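Long-range contacts in multicopper oxidase (PDB 6VOW), which probably oxidises phenolic and related substrates in the manner of a laccase, passing electrons from one copper site to a copper cluster that reduces dioxygen to water: residues 171-176 / 228-233; 239-244 / 254-259. All blocks are in the same frame, centred on the assembly; numbering follows the deposited sequence. Where two conformers were deposited one is given.

Contact 1: residues 171-176 / 228-233; sequences LKTWHV and NTVTYR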
ATOM      1  N   LEU A 171      -5.527  -8.022  -0.620  1.00 34.92           N
ATOM      2  CA  LEU A 171      -4.903  -9.003  -1.486  1.00 38.43           C
ATOM      3  C   LEU A 171      -3.532  -9.382  -1.006  1.00 38.98           C
ATOM      4  O   LEU A 171      -2.727  -8.537  -0.715  1.00 36.78           O
ATOM      5  CB  LEU A 171      -4.699  -8.381  -2.847  1.00 44.25           C
ATOM      6  CG  LEU A 171      -6.041  -8.061  -3.517  1.00 49.49           C
ATOM      7  CD1 LEU A 171      -5.846  -7.121  -4.693  1.00 44.75           C
ATOM      8  CD2 LEU A 171      -6.589  -9.370  -3.987  1.00 58.55           C
ATOM      9  N   LYS A 172      -3.267 -10.676  -1.005  0.50 40.89           N
ATOM     10  CA  LYS A 172      -1.950 -11.170  -0.695  0.50 42.03           C
ATOM     11  C   LYS A 172      -1.687 -12.481  -1.427  0.50 44.92           C
ATOM     12  O   LYS A 172      -2.533 -13.422  -1.427  0.50 43.17           O
ATOM     13  CB  LYS A 172      -1.757 -11.327   0.825  0.50 35.41           C
ATOM     14  CG  LYS A 172      -0.297 -11.516   1.182  0.50 35.49           C
ATOM     15  CD  LYS A 172      -0.077 -11.536   2.658  0.50 37.50           C
ATOM     16  CE  LYS A 172       1.278 -10.904   2.927  0.50 40.29           C
ATOM     17  NZ  LYS A 172       2.400 -11.769   2.514  0.50 36.37           N
ATOM     18  N   THR A 173      -0.510 -12.531  -2.059  1.00 41.39           N
ATOM     19  CA  THR A 173      -0.065 -13.709  -2.823  1.00 46.07           C
ATOM     20  C   THR A 173       1.076 -14.335  -2.018  1.00 42.22           C
ATOM     21  O   THR A 173       2.213 -13.843  -2.016  1.00 40.28           O
ATOM     22  CB  THR A 173       0.311 -13.276  -4.258  1.00 44.49           C
ATOM     23  OG1 THR A 173      -0.909 -12.947  -4.872  1.00 46.77           O
ATOM     24  CG2 THR A 173       1.038 -14.400  -5.115  1.00 46.20           C
ATOM     25  N   TRP A 174       0.695 -15.385  -1.293  1.00 37.84           N
ATOM     26  CA  TRP A 174       1.515 -15.999  -0.310  1.00 40.01           C
ATOM     27  C   TRP A 174       2.503 -16.937  -0.933  1.00 41.58           C
ATOM     28  O   TRP A 174       2.118 -17.842  -1.684  1.00 43.91           O
ATOM     29  CB  TRP A 174       0.652 -16.834   0.597  1.00 40.31           C
ATOM     30  CG  TRP A 174      -0.226 -16.064   1.513  1.00 41.75           C
ATOM     31  CD1 TRP A 174      -1.531 -15.670   1.291  1.00 43.85           C
ATOM     32  CD2 TRP A 174       0.096 -15.658   2.827  1.00 41.75           C
ATOM     33  NE1 TRP A 174      -2.003 -15.028   2.377  1.00 47.16           N
ATOM     34  CE2 TRP A 174      -1.025 -15.007   3.345  1.00 46.98           C
ATOM     35  CE3 TRP A 174       1.253 -15.754   3.621  1.00 48.73           C
ATOM     36  CZ2 TRP A 174      -1.054 -14.489   4.629  1.00 46.27           C
ATOM     37  CZ3 TRP A 174       1.224 -15.208   4.886  1.00 54.91           C
ATOM     38  CH2 TRP A 174       0.079 -14.575   5.385  1.00 40.69           C
ATOM     39  N   HIS A 175       3.746 -16.789  -0.503  1.00 45.37           N
ATOM     40  CA  HIS A 175       4.835 -17.670  -0.854  1.00 44.72           C
ATOM     41  C   HIS A 175       4.737 -18.908  -0.002  1.00 42.08           C
ATOM     42  O   HIS A 175       5.513 -19.106   0.875  1.00 42.82           O
ATOM     43  CB  HIS A 175       6.172 -17.035  -0.512  1.00 40.42           C
ATOM     44  CG  HIS A 175       6.414 -15.713  -1.128  1.00 38.76           C
ATOM     45  ND1 HIS A 175       5.723 -14.577  -0.779  1.00 49.57           N
ATOM     46  CD2 HIS A 175       7.331 -15.323  -2.027  1.00 48.76           C
ATOM     47  CE1 HIS A 175       6.155 -13.560  -1.504  1.00 46.50           C
ATOM     48  NE2 HIS A 175       7.116 -13.987  -2.276  1.00 43.33           N
ATOM     49  N   VAL A 176       3.777 -19.764  -0.286  1.00 43.86           N
ATOM     50  CA  VAL A 176       3.711 -21.050   0.354  1.00 43.64           C
ATOM     51  C   VAL A 176       3.588 -22.078  -0.756  1.00 49.84           C
ATOM     52  O   VAL A 176       2.995 -21.790  -1.794  1.00 54.62           O
ATOM     53  CB  VAL A 176       2.556 -21.121   1.383  1.00 48.97           C
ATOM     54  CG1 VAL A 176       2.679 -19.980   2.353  1.00 54.29           C
ATOM     55  CG2 VAL A 176       1.201 -21.111   0.745  1.00 51.97           C
ATOM     56  N   ASN A 228       3.907  -8.514  -1.175  1.00 43.23           N
ATOM     57  CA  ASN A 228       5.365  -8.176  -1.309  1.00 39.37           C
ATOM     58  C   ASN A 228       5.753  -7.864  -2.716  1.00 38.99           C
ATOM     59  O   ASN A 228       6.714  -7.137  -2.897  1.00 53.23           O
ATOM     60  CB  ASN A 228       6.270  -9.401  -0.972  1.00 49.21           C
ATOM     61  CG  ASN A 228       6.332  -9.738   0.502  1.00 52.74           C
ATOM     62  OD1 ASN A 228       5.336  -9.653   1.195  1.00 54.00           O
ATOM     63  ND2 ASN A 228       7.518 -10.173   0.980  1.00 50.04           N
ATOM     64  N   THR A 229       5.130  -8.492  -3.721  1.00 44.58           N
ATOM     65  CA  THR A 229       5.644  -8.392  -5.157  1.00 41.48           C
ATOM     66  C   THR A 229       4.609  -8.331  -6.288  1.00 41.59           C
ATOM     67  O   THR A 229       4.903  -7.772  -7.363  1.00 45.67           O
ATOM     68  CB  THR A 229       6.659  -9.547  -5.491  1.00 43.71           C
ATOM     69  OG1 THR A 229       5.997 -10.639  -6.121  1.00 56.84           O
ATOM     70  CG2 THR A 229       7.256 -10.038  -4.294  1.00 33.32           C
ATOM     71  N   VAL A 230       3.434  -8.907  -6.074  1.00 38.94           N
ATOM     72  CA  VAL A 230       2.456  -8.996  -7.139  1.00 42.80           C
ATOM     73  C   VAL A 230       1.787  -7.659  -7.572  1.00 40.71           C
ATOM     74  O   VAL A 230       1.510  -6.831  -6.799  1.00 41.26           O
ATOM     75  CB  VAL A 230       1.437 -10.098  -6.855  1.00 41.99           C
ATOM     76  CG1 VAL A 230       0.374 -10.150  -7.917  1.00 44.01           C
ATOM     77  CG2 VAL A 230       2.147 -11.437  -6.791  1.00 47.22           C
ATOM     78  N   THR A 231       1.643  -7.445  -8.856  1.00 43.11           N
ATOM     79  CA  THR A 231       0.749  -6.443  -9.386  1.00 43.07           C
ATOM     80  C   THR A 231      -0.501  -7.137  -9.932  1.00 50.20           C
ATOM     81  O   THR A 231      -0.404  -7.838 -10.885  1.00 49.87           O
ATOM     82  CB  THR A 231       1.430  -5.696 -10.483  1.00 40.01           C
ATOM     83  OG1 THR A 231       2.429  -4.860  -9.893  1.00 43.47           O
ATOM     84  CG2 THR A 231       0.454  -4.831 -11.200  1.00 43.67           C
ATOM     85  N   TYR A 232      -1.655  -6.900  -9.329  1.00 43.88           N
ATOM     86  CA  TYR A 232      -2.903  -7.493  -9.742  1.00 40.95           C
ATOM     87  C   TYR A 232      -3.539  -6.621 -10.815  1.00 41.60           C
ATOM     88  O   TYR A 232      -3.769  -5.442 -10.616  1.00 39.77           O
ATOM     89  CB  TYR A 232      -3.812  -7.587  -8.586  1.00 41.69           C
ATOM     90  CG  TYR A 232      -3.219  -8.365  -7.473  1.00 43.49           C
ATOM     91  CD1 TYR A 232      -3.198  -9.755  -7.491  1.00 46.33           C
ATOM     92  CD2 TYR A 232      -2.720  -7.707  -6.341  1.00 50.15           C
ATOM     93  CE1 TYR A 232      -2.611 -10.456  -6.440  1.00 45.09           C
ATOM     94  CE2 TYR A 232      -2.198  -8.402  -5.288  1.00 41.98           C
ATOM     95  CZ  TYR A 232      -2.133  -9.773  -5.354  1.00 39.76           C
ATOM     96  OH  TYR A 232      -1.564 -10.425  -4.284  1.00 33.83           O
ATOM     97  N   ARG A 233      -3.772  -7.238 -11.973  1.00 43.52           N
ATOM     98  CA  ARG A 233      -4.350  -6.574 -13.157  1.00 47.33           C
ATOM     99  C   ARG A 233      -5.815  -6.668 -12.976  1.00 37.79           C
ATOM    100  O   ARG A 233      -6.488  -7.533 -13.509  1.00 44.97           O
ATOM    101  CB  ARG A 233      -3.885  -7.249 -14.444  1.00 49.50           C
ATOM    102  CG  ARG A 233      -2.379  -7.110 -14.574  1.00 54.06           C
ATOM    103  CD  ARG A 233      -1.845  -7.425 -15.971  1.00 65.76           C
ATOM    104  NE  ARG A 233      -2.318  -8.708 -16.533  1.00 78.91           N
ATOM    105  CZ  ARG A 233      -2.051  -9.928 -16.039  1.00 82.06           C
ATOM    106  NH1 ARG A 233      -1.324 -10.102 -14.912  1.00 73.48           N
ATOM    107  NH2 ARG A 233      -2.538 -11.009 -16.678  1.00 73.71           N
TER
HETATM  108  O   HOH W   1       3.480 -11.845  -0.360  1.00 50.83           O
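Inside the beta sandwich of the middle cupredoxin-like domain, strand 165-174 of one sheet meets the loop leading into strand 232-235 of the facing sheet, and T173 and L171 receive the ring of Y232 between the sheets. The phenol runs alongside both side chains, pointing the opposite way. Y232 OH hydrogen-bonds T173 OG1 at 2.7 Å, with OG1 close to the ring plane at the edge of the ring; either hydroxyl could be the donor. T201 OG1 of the neighbouring strand 200-203 also bonds T173 OG1, so two hydroxyls hold this buried oxygen. Farther back, L171 CB lies 3.5 Å from Y232 CE2, and L171 CD1 packs against Y232 CD2. V230 CG1 of the same loop sits 3.4 Å above one face of the Y232 ring, offset toward the rim, while L171 CG stands more loosely over the rim of the opposite face. V230 carries CG2 beside its backbone N (CG1 anti to it, chi1 177°), and this second methyl meets T173 CG2 at 3.6 Å, the two side chains crossing at about a right angle.

D227 braces the loop from just before it, bonding the amides of T229 and V230 as well as that of T173. At the other end of the contact H175, the centre of an inverse gamma turn, brings CE1 to 4.2 Å from N228 CB at the edge of its imidazole. H175 NE2 is bonded to T196 O, N228 ND2 to A142 O of helix 141-146 and, in one of its two conformers, K172 NZ to L145 O of that helix. In the same conformer K172 NZ gives a 3.1 Å bond to a water that lies 2.9 Å from T173 O, probably as donor, and takes a weak bond from N228 N at 3.5 Å.

Contact 2: residues 239-244 / 254-259; sequences AEARLY and RPLGKE
The beta hairpin of strands 240-246 and 249-255 lies at the border of the six-stranded sheet in the middle domain, and here its outermost strand ends and the chain continues as loop. L243 and R254 form an antiparallel hydrogen-bonded pair: L243 N gives a 2.6 Å bond to R254 O, and R254 N returns a longer one of 3.2 Å to L243 O. R242 and P255 follow as a non-hydrogen-bonded pair, their CA atoms 4.1 Å apart and their side chains diverging. R242 CA and P255 CA also make CA-H...O contacts, to R254 O and A241 O respectively. Beyond the proline, L256 N reaches A241 O at 2.7 Å, with an N-H...O angle of 173°.

Side chains add a small apolar patch. A241 CB meets L256 CB at 4.0 Å, and L243 CD2 approaches L256 CD1 more loosely at 4.3 Å. L243 and R254 emerge on the same face, where R254 NH2 lies 4.1 Å from L243 CD1, the two side chains crossing at a slant. On R242 the charge has its partner outside the hairpin, in a cation-pi contact with W305. Pairing therefore rests mainly on main-chain bonds: L256, the next inward-facing position after R254, donates the last of them, while at P255 the strand offers no N-H on its outer side, where the six-stranded sheet ends.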
ATOM      1  N   ALA A 239     -19.696  -5.625 -14.291  1.00 65.71           N
ATOM      2  CA  ALA A 239     -20.254  -4.690 -13.312  1.00 53.89           C
ATOM      3  C   ALA A 239     -19.904  -3.301 -13.756  1.00 55.48           C
ATOM      4  O   ALA A 239     -18.926  -3.128 -14.491  1.00 63.12           O
ATOM      5  CB  ALA A 239     -19.675  -4.950 -11.941  1.00 67.17           C
ATOM      6  N   GLU A 240     -20.710  -2.314 -13.356  1.00 53.94           N
ATOM      7  CA  GLU A 240     -20.349  -0.880 -13.519  1.00 56.34           C
ATOM      8  C   GLU A 240     -19.487  -0.567 -12.362  1.00 44.66           C
ATOM      9  O   GLU A 240     -19.975  -0.629 -11.238  1.00 51.67           O
ATOM     10  CB  GLU A 240     -21.531   0.060 -13.318  1.00 60.03           C
ATOM     11  CG  GLU A 240     -22.366   0.371 -14.512  1.00 70.62           C
ATOM     12  CD  GLU A 240     -23.287   1.482 -14.127  1.00 79.19           C
ATOM     13  OE1 GLU A 240     -24.206   1.180 -13.316  1.00 75.79           O
ATOM     14  OE2 GLU A 240     -23.022   2.643 -14.571  1.00 72.87           O
ATOM     15  N   ALA A 241     -18.251  -0.182 -12.600  1.00 51.21           N
ATOM     16  CA  ALA A 241     -17.322   0.076 -11.507  1.00 52.43           C
ATOM     17  C   ALA A 241     -16.589   1.379 -11.781  1.00 46.61           C
ATOM     18  O   ALA A 241     -16.215   1.673 -12.915  1.00 44.85           O
ATOM     19  CB  ALA A 241     -16.371  -1.117 -11.309  1.00 60.70           C
ATOM     20  N   ARG A 242     -16.491   2.202 -10.751  1.00 42.17           N
ATOM     21  CA  ARG A 242     -15.865   3.513 -10.876  1.00 44.89           C
ATOM     22  C   ARG A 242     -14.794   3.693  -9.847  1.00 39.45           C
ATOM     23  O   ARG A 242     -14.950   3.383  -8.724  1.00 43.00           O
ATOM     24  CB  ARG A 242     -16.914   4.601 -10.698  1.00 50.46           C
ATOM     25  CG  ARG A 242     -17.823   4.655 -11.884  1.00 50.07           C
ATOM     26  CD  ARG A 242     -18.989   5.567 -11.640  1.00 59.27           C
ATOM     27  NE  ARG A 242     -19.471   6.080 -12.905  1.00 65.08           N
ATOM     28  CZ  ARG A 242     -19.354   7.351 -13.344  1.00 90.19           C
ATOM     29  NH1 ARG A 242     -18.759   8.316 -12.614  1.00 87.03           N
ATOM     30  NH2 ARG A 242     -19.842   7.673 -14.551  1.00 92.81           N
ATOM     31  N   LEU A 243     -13.668   4.200 -10.269  1.00 39.99           N
ATOM     32  CA  LEU A 243     -12.623   4.521  -9.397  1.00 38.40           C
ATOM     33  C   LEU A 243     -12.971   5.847  -8.726  1.00 36.41           C
ATOM     34  O   LEU A 243     -13.366   6.768  -9.388  1.00 40.36           O
ATOM     35  CB  LEU A 243     -11.356   4.604 -10.195  1.00 41.41           C
ATOM     36  CG  LEU A 243     -10.927   3.235 -10.759  1.00 36.71           C
ATOM     37  CD1 LEU A 243      -9.746   3.435 -11.696  1.00 45.93           C
ATOM     38  CD2 LEU A 243     -10.538   2.303  -9.636  1.00 40.17           C
ATOM     39  N   TYR A 244     -12.847   5.891  -7.409  1.00 33.69           N
ATOM     40  CA  TYR A 244     -13.065   7.138  -6.650  1.00 38.68           C
ATOM     41  C   TYR A 244     -11.858   7.659  -5.947  1.00 42.35           C
ATOM     42  O   TYR A 244     -11.816   8.859  -5.546  1.00 45.90           O
ATOM     43  CB  TYR A 244     -14.123   6.935  -5.611  1.00 36.80           C
ATOM     44  CG  TYR A 244     -15.525   7.206  -6.095  1.00 39.33           C
ATOM     45  CD1 TYR A 244     -16.060   6.475  -7.132  1.00 35.92           C
ATOM     46  CD2 TYR A 244     -16.261   8.227  -5.574  1.00 43.33           C
ATOM     47  CE1 TYR A 244     -17.351   6.716  -7.595  1.00 41.94           C
ATOM     48  CE2 TYR A 244     -17.531   8.502  -6.005  1.00 38.67           C
ATOM     49  CZ  TYR A 244     -18.079   7.736  -6.989  1.00 46.74           C
ATOM     50  OH  TYR A 244     -19.308   8.033  -7.361  1.00 45.17           O
ATOM     51  N   ARG A 254     -14.163   7.986 -12.274  1.00 49.25           N
ATOM     52  CA  ARG A 254     -13.832   7.517 -13.649  1.00 47.82           C
ATOM     53  C   ARG A 254     -14.207   6.040 -13.655  1.00 54.44           C
ATOM     54  O   ARG A 254     -13.937   5.337 -12.615  1.00 51.49           O
ATOM     55  CB  ARG A 254     -12.313   7.570 -13.756  1.00 52.84           C
ATOM     56  CG  ARG A 254     -11.723   7.932 -15.055  1.00 57.10           C
ATOM     57  CD  ARG A 254     -10.201   8.193 -14.885  1.00 63.35           C
ATOM     58  NE  ARG A 254      -9.298   7.130 -14.350  1.00 56.19           N
ATOM     59  CZ  ARG A 254      -8.153   7.400 -13.675  1.00 48.70           C
ATOM     60  NH1 ARG A 254      -7.769   8.656 -13.383  1.00 49.96           N
ATOM     61  NH2 ARG A 254      -7.360   6.430 -13.259  1.00 45.05           N
ATOM     62  N   PRO A 255     -14.790   5.526 -14.771  1.00 53.05           N
ATOM     63  CA  PRO A 255     -15.010   4.059 -14.848  1.00 49.27           C
ATOM     64  C   PRO A 255     -13.717   3.313 -14.688  1.00 44.40           C
ATOM     65  O   PRO A 255     -12.656   3.813 -15.102  1.00 45.29           O
ATOM     66  CB  PRO A 255     -15.560   3.819 -16.294  1.00 51.22           C
ATOM     67  CG  PRO A 255     -16.152   5.155 -16.683  1.00 54.23           C
ATOM     68  CD  PRO A 255     -15.318   6.227 -15.969  1.00 47.53           C
ATOM     69  N   LEU A 256     -13.807   2.140 -14.077  1.00 46.00           N
ATOM     70  CA  LEU A 256     -12.726   1.200 -14.044  1.00 45.67           C
ATOM     71  C   LEU A 256     -12.173   1.025 -15.452  1.00 50.85           C
ATOM     72  O   LEU A 256     -10.999   1.237 -15.664  1.00 55.15           O
ATOM     73  CB  LEU A 256     -13.171  -0.142 -13.526  1.00 37.37           C
ATOM     74  CG  LEU A 256     -12.036  -1.139 -13.456  1.00 45.09           C
ATOM     75  CD1 LEU A 256     -10.851  -0.776 -12.564  1.00 48.47           C
ATOM     76  CD2 LEU A 256     -12.669  -2.375 -12.910  1.00 46.43           C
ATOM     77  N   GLY A 257     -13.041   0.713 -16.403  1.00 53.37           N
ATOM     78  CA  GLY A 257     -12.625   0.223 -17.702  1.00 56.98           C
ATOM     79  C   GLY A 257     -12.060  -1.200 -17.563  1.00 59.33           C
ATOM     80  O   GLY A 257     -12.460  -2.002 -16.680  1.00 53.91           O
ATOM     81  N   LYS A 258     -11.093  -1.483 -18.430  1.00 59.55           N
ATOM     82  CA  LYS A 258     -10.598  -2.837 -18.723  1.00 66.20           C
ATOM     83  C   LYS A 258      -9.834  -3.398 -17.554  1.00 56.22           C
ATOM     84  O   LYS A 258     -10.063  -4.534 -17.148  1.00 48.43           O
ATOM     85  CB  LYS A 258      -9.685  -2.814 -19.975  1.00 75.70           C
ATOM     86  CG  LYS A 258      -9.033  -4.157 -20.416  1.00 80.45           C
ATOM     87  CD  LYS A 258      -9.932  -5.394 -20.360  1.00 87.46           C
ATOM     88  CE  LYS A 258     -11.216  -5.268 -21.187  1.00 98.47           C
ATOM     89  NZ  LYS A 258     -11.150  -5.921 -22.529  1.00107.78           N
ATOM     90  N   GLU A 259      -8.912  -2.616 -17.010  1.00 49.79           N
ATOM     91  CA  GLU A 259      -8.163  -3.151 -15.899  1.00 47.40           C
ATOM     92  C   GLU A 259      -7.545  -2.067 -15.088  1.00 44.36           C
ATOM     93  O   GLU A 259      -7.398  -0.936 -15.535  1.00 42.78           O
ATOM     94  CB  GLU A 259      -7.125  -4.211 -16.357  1.00 53.89           C
ATOM     95  CG  GLU A 259      -6.243  -3.758 -17.506  1.00 51.01           C
ATOM     96  CD  GLU A 259      -5.235  -4.825 -17.914  1.00 62.36           C
ATOM     97  OE1 GLU A 259      -5.442  -6.048 -17.663  1.00 62.64           O
ATOM     98  OE2 GLU A 259      -4.221  -4.396 -18.490  1.00 67.05           O
TER

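Both contacts belong to the middle domain, their centres about 22 Å apart, and both include a strand of the six-stranded sheet, 165-174 in contact 1 and the 240-246 hairpin in contact 2. Contact 1 is wholly buried and spans two sheets, joined by side chains and a hydroxyl pair, with a water linking strand 165-174 to the loop at N228; the side chain of N228 lies about 10 Å from the Cu-O-Cu cluster. Contact 2 is partly exposed and works within one sheet, mainly through main-chain bonds at its border. They come one after the other in the chain and touch where R233 CB packs 3.8 Å from E259 OE1.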